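Local coordinates for hypothetical protein (Bacteroides uniformis ATCC 8492, PDB 4QRL) that is of unknown function but has a lipocalin-like beta-barrel fold, which in relatives often binds small hydrophobic ligands, at residues A[60-72]-A[83-95]. Residues are numbered along the deposited sequence; the frame is centred on the assembly and turned at random.
Sequences LKGAEISIILLPE and FGWPEGKCTFKVE
I67 lays its CG2 methyl against the benzo edge of W85, near the indole plane and 3.7 Å from CZ3, while its CD1 reaches CE1 of F92 at 3.9 Å. The split follows from chi1 (-53°): CG2 stands anti to the backbone N and CG1 beside it, one branch for each ring. L69 sets CD1 over one face of the F83 ring, a CH-pi contact 4.1 Å from the centroid, and brings CG to W85 CZ3. The indole itself is sandwiched, with F83 CD1 above one face and C90 CB over the centre of the other. With W85 cut back to an alanine, a gap would probably open between F83 and C90, and the I67 CG2 methyl would lose its aromatic neighbour. Farther along the same face, I65 CG2 packs on F92 CB and V94 CG2.

Beneath these side chains, strands 64-69 and 89-95 run antiparallel at 159°, neighbours in the eight-stranded lipocalin-like barrel. Paired N-H···O bonds join I65 with F92 and I67 with C90; V94 N to A63 O and L69 N to G88 O, each 2.7 Å, extend the pairing at its ends. The other face is more polar: S66 OG and T91 OG1 share a 2.7 Å hydrogen bond, and I68 CD1 lies alongside the aliphatic chain of K89, 3.7 Å from CE. Strand 51-61 hydrogen-bonds to the far edge of strand 64-69 at S66 and I68, and strand 101-106 to that of strand 89-95 at K93. Apolar and aromatic groups line one face, while the other carries hydroxyls, charged chains and the exposed I68, a division consistent with a hydrophobic barrel interior behind a solvent-facing outer wall.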
# COMPACT_ATOMS: atom_id res chain seq x y z
N LEU A 60 -7.09 9.98 -6.92
CA LEU A 60 -6.37 9.76 -8.17
C LEU A 60 -6.23 11.07 -8.93
O LEU A 60 -7.16 11.86 -8.96
CB LEU A 60 -7.11 8.72 -9.03
CG LEU A 60 -7.51 7.39 -8.33
CD1 LEU A 60 -8.42 6.54 -9.22
CD2 LEU A 60 -6.26 6.60 -7.89
N LYS A 61 -5.06 11.31 -9.55
CA LYS A 61 -4.79 12.49 -10.37
C LYS A 61 -3.81 12.02 -11.43
O LYS A 61 -2.67 11.68 -11.09
CB LYS A 61 -4.26 13.68 -9.54
CG LYS A 61 -3.76 14.89 -10.36
CD LYS A 61 -4.80 16.01 -10.46
CE LYS A 61 -4.45 17.09 -11.48
NZ LYS A 61 -3.34 17.98 -11.04
N GLY A 62 -4.28 11.92 -12.67
CA GLY A 62 -3.47 11.40 -13.76
C GLY A 62 -3.02 9.98 -13.47
O GLY A 62 -3.84 9.13 -13.11
N ALA A 63 -1.68 9.72 -13.51
CA ALA A 63 -1.13 8.39 -13.22
C ALA A 63 -0.53 8.35 -11.79
O ALA A 63 0.40 7.59 -11.50
CB ALA A 63 -0.10 8.00 -14.27
N GLU A 64 -1.08 9.17 -10.90
CA GLU A 64 -0.62 9.24 -9.53
C GLU A 64 -1.76 8.91 -8.55
O GLU A 64 -2.93 9.23 -8.82
CB GLU A 64 -0.05 10.62 -9.23
CG GLU A 64 1.31 10.85 -9.86
CD GLU A 64 1.99 12.16 -9.49
OE1 GLU A 64 1.42 12.93 -8.69
OE2 GLU A 64 3.11 12.40 -9.99
N ILE A 65 -1.40 8.26 -7.43
CA ILE A 65 -2.37 7.92 -6.38
C ILE A 65 -1.86 8.48 -5.07
O ILE A 65 -0.74 8.18 -4.66
CB ILE A 65 -2.71 6.41 -6.30
CG1 ILE A 65 -3.74 6.12 -5.19
CG2 ILE A 65 -1.46 5.52 -6.18
CD1 ILE A 65 -4.34 4.71 -5.25
N SER A 66 -2.67 9.30 -4.43
CA SER A 66 -2.29 9.88 -3.14
C SER A 66 -3.07 9.16 -2.04
O SER A 66 -4.31 9.17 -2.04
CB SER A 66 -2.57 11.38 -3.11
OG SER A 66 -1.79 12.09 -4.05
N ILE A 67 -2.36 8.52 -1.13
CA ILE A 67 -2.98 7.79 -0.02
C ILE A 67 -2.74 8.58 1.26
O ILE A 67 -1.63 9.10 1.48
CB ILE A 67 -2.46 6.32 0.08
CG1 ILE A 67 -2.59 5.58 -1.26
CG2 ILE A 67 -3.15 5.55 1.22
CD1 ILE A 67 -1.88 4.14 -1.31
N ILE A 68 -3.80 8.75 2.05
CA ILE A 68 -3.67 9.49 3.32
C ILE A 68 -4.33 8.65 4.41
O ILE A 68 -5.51 8.30 4.32
CB ILE A 68 -4.18 10.95 3.28
CG1 ILE A 68 -4.07 11.59 4.71
CG2 ILE A 68 -5.62 11.02 2.71
CD1 ILE A 68 -4.30 13.06 4.84
N LEU A 69 -3.53 8.30 5.42
CA LEU A 69 -4.03 7.49 6.51
C LEU A 69 -4.56 8.37 7.62
O LEU A 69 -4.09 9.50 7.83
CB LEU A 69 -2.92 6.58 7.06
CG LEU A 69 -2.36 5.55 6.06
CD1 LEU A 69 -1.22 4.80 6.65
CD2 LEU A 69 -3.43 4.56 5.60
N LEU A 70 -5.54 7.83 8.36
CA LEU A 70 -6.15 8.51 9.50
C LEU A 70 -5.14 8.67 10.62
O LEU A 70 -4.26 7.80 10.79
CB LEU A 70 -7.35 7.69 10.02
CG LEU A 70 -8.54 7.47 9.09
CD1 LEU A 70 -9.49 6.42 9.70
CD2 LEU A 70 -9.30 8.76 8.91
N PRO A 71 -5.30 9.72 11.47
CA PRO A 71 -4.38 9.91 12.60
C PRO A 71 -4.26 8.67 13.50
O PRO A 71 -3.15 8.33 13.87
CB PRO A 71 -5.02 11.08 13.37
CG PRO A 71 -5.72 11.87 12.32
CD PRO A 71 -6.29 10.83 11.39
N GLU A 72 -5.36 7.96 13.76
CA GLU A 72 -5.35 6.74 14.56
C GLU A 72 -4.42 5.66 13.97
O GLU A 72 -3.77 4.94 14.73
CB GLU A 72 -6.76 6.18 14.70
CG GLU A 72 -6.86 5.17 15.83
CD GLU A 72 -8.17 4.42 15.94
OE1 GLU A 72 -9.21 4.93 15.46
OE2 GLU A 72 -8.14 3.29 16.48
N PHE A 83 4.28 1.32 7.23
CA PHE A 83 4.12 2.56 6.49
C PHE A 83 5.21 3.55 6.87
O PHE A 83 6.20 3.67 6.12
CB PHE A 83 2.70 3.13 6.71
CG PHE A 83 1.64 2.23 6.11
CD1 PHE A 83 1.31 2.33 4.75
CD2 PHE A 83 0.99 1.26 6.87
CE1 PHE A 83 0.35 1.48 4.18
CE2 PHE A 83 0.07 0.39 6.29
CZ PHE A 83 -0.24 0.51 4.95
N GLY A 84 5.06 4.24 8.00
CA GLY A 84 6.06 5.22 8.44
C GLY A 84 6.07 6.48 7.60
O GLY A 84 7.04 7.23 7.62
N TRP A 85 4.97 6.73 6.85
CA TRP A 85 4.88 7.91 5.99
C TRP A 85 4.78 9.18 6.79
O TRP A 85 4.03 9.22 7.77
CB TRP A 85 3.66 7.83 5.05
CG TRP A 85 3.59 6.63 4.16
CD1 TRP A 85 4.63 5.86 3.72
CD2 TRP A 85 2.41 6.12 3.53
NE1 TRP A 85 4.16 4.85 2.91
CE2 TRP A 85 2.80 5.01 2.75
CE3 TRP A 85 1.05 6.49 3.56
CZ2 TRP A 85 1.90 4.28 1.98
CZ3 TRP A 85 0.16 5.77 2.79
CH2 TRP A 85 0.58 4.67 2.02
N PRO A 86 5.50 10.26 6.38
CA PRO A 86 5.35 11.54 7.08
C PRO A 86 3.92 12.06 6.93
O PRO A 86 3.35 11.98 5.83
CB PRO A 86 6.38 12.45 6.40
CG PRO A 86 6.56 11.88 5.04
CD PRO A 86 6.40 10.39 5.21
N GLU A 87 3.31 12.48 8.05
CA GLU A 87 1.95 13.00 8.15
C GLU A 87 0.88 11.99 7.64
O GLU A 87 -0.24 12.38 7.29
CB GLU A 87 1.83 14.35 7.42
CG GLU A 87 2.16 15.54 8.32
CD GLU A 87 2.50 16.82 7.59
OE1 GLU A 87 1.66 17.29 6.79
OE2 GLU A 87 3.60 17.36 7.83
N GLY A 88 1.24 10.71 7.59
CA GLY A 88 0.37 9.64 7.13
C GLY A 88 0.04 9.73 5.66
O GLY A 88 -0.96 9.17 5.24
N LYS A 89 0.88 10.40 4.87
CA LYS A 89 0.60 10.62 3.44
C LYS A 89 1.71 10.15 2.52
O LYS A 89 2.88 10.34 2.83
CB LYS A 89 0.40 12.12 3.16
CG LYS A 89 -0.54 12.90 4.05
CD LYS A 89 -0.58 14.35 3.57
CE LYS A 89 -1.29 15.27 4.52
NZ LYS A 89 -1.38 16.66 4.00
N CYS A 90 1.33 9.64 1.35
CA CYS A 90 2.28 9.28 0.29
C CYS A 90 1.59 9.32 -1.07
O CYS A 90 0.54 8.70 -1.27
CB CYS A 90 2.93 7.92 0.53
SG CYS A 90 4.24 7.51 -0.66
N THR A 91 2.25 9.99 -2.03
CA THR A 91 1.79 10.04 -3.41
C THR A 91 2.68 9.11 -4.22
O THR A 91 3.88 9.31 -4.32
CB THR A 91 1.77 11.45 -3.96
OG1 THR A 91 0.80 12.18 -3.21
CG2 THR A 91 1.39 11.47 -5.48
N PHE A 92 2.07 8.13 -4.81
CA PHE A 92 2.75 7.13 -5.63
C PHE A 92 2.49 7.33 -7.10
O PHE A 92 1.41 7.77 -7.48
CB PHE A 92 2.22 5.71 -5.28
CG PHE A 92 2.51 5.22 -3.88
CD1 PHE A 92 1.66 5.52 -2.83
CD2 PHE A 92 3.64 4.44 -3.63
CE1 PHE A 92 1.92 5.03 -1.54
CE2 PHE A 92 3.88 3.93 -2.35
CZ PHE A 92 3.04 4.24 -1.31
N LYS A 93 3.46 6.94 -7.94
CA LYS A 93 3.28 6.85 -9.38
C LYS A 93 2.70 5.47 -9.66
O LYS A 93 3.22 4.49 -9.13
CB LYS A 93 4.60 7.06 -10.15
CG LYS A 93 4.44 6.90 -11.67
CD LYS A 93 5.29 7.86 -12.47
CE LYS A 93 5.42 7.43 -13.90
NZ LYS A 93 6.44 6.35 -14.06
N VAL A 94 1.63 5.40 -10.45
CA VAL A 94 1.05 4.14 -10.87
C VAL A 94 1.78 3.74 -12.16
O VAL A 94 1.51 4.27 -13.26
CB VAL A 94 -0.49 4.19 -11.04
CG1 VAL A 94 -1.03 2.83 -11.51
CG2 VAL A 94 -1.16 4.60 -9.74
N GLU A 95 2.74 2.85 -12.00
CA GLU A 95 3.56 2.37 -13.11
C GLU A 95 2.81 1.36 -13.93
O GLU A 95 3.03 1.21 -15.14
CB GLU A 95 4.88 1.77 -12.58
CG GLU A 95 5.83 2.83 -12.02
CD GLU A 95 7.26 2.37 -11.87
OE1 GLU A 95 7.52 1.15 -11.83
OE2 GLU A 95 8.14 3.26 -11.78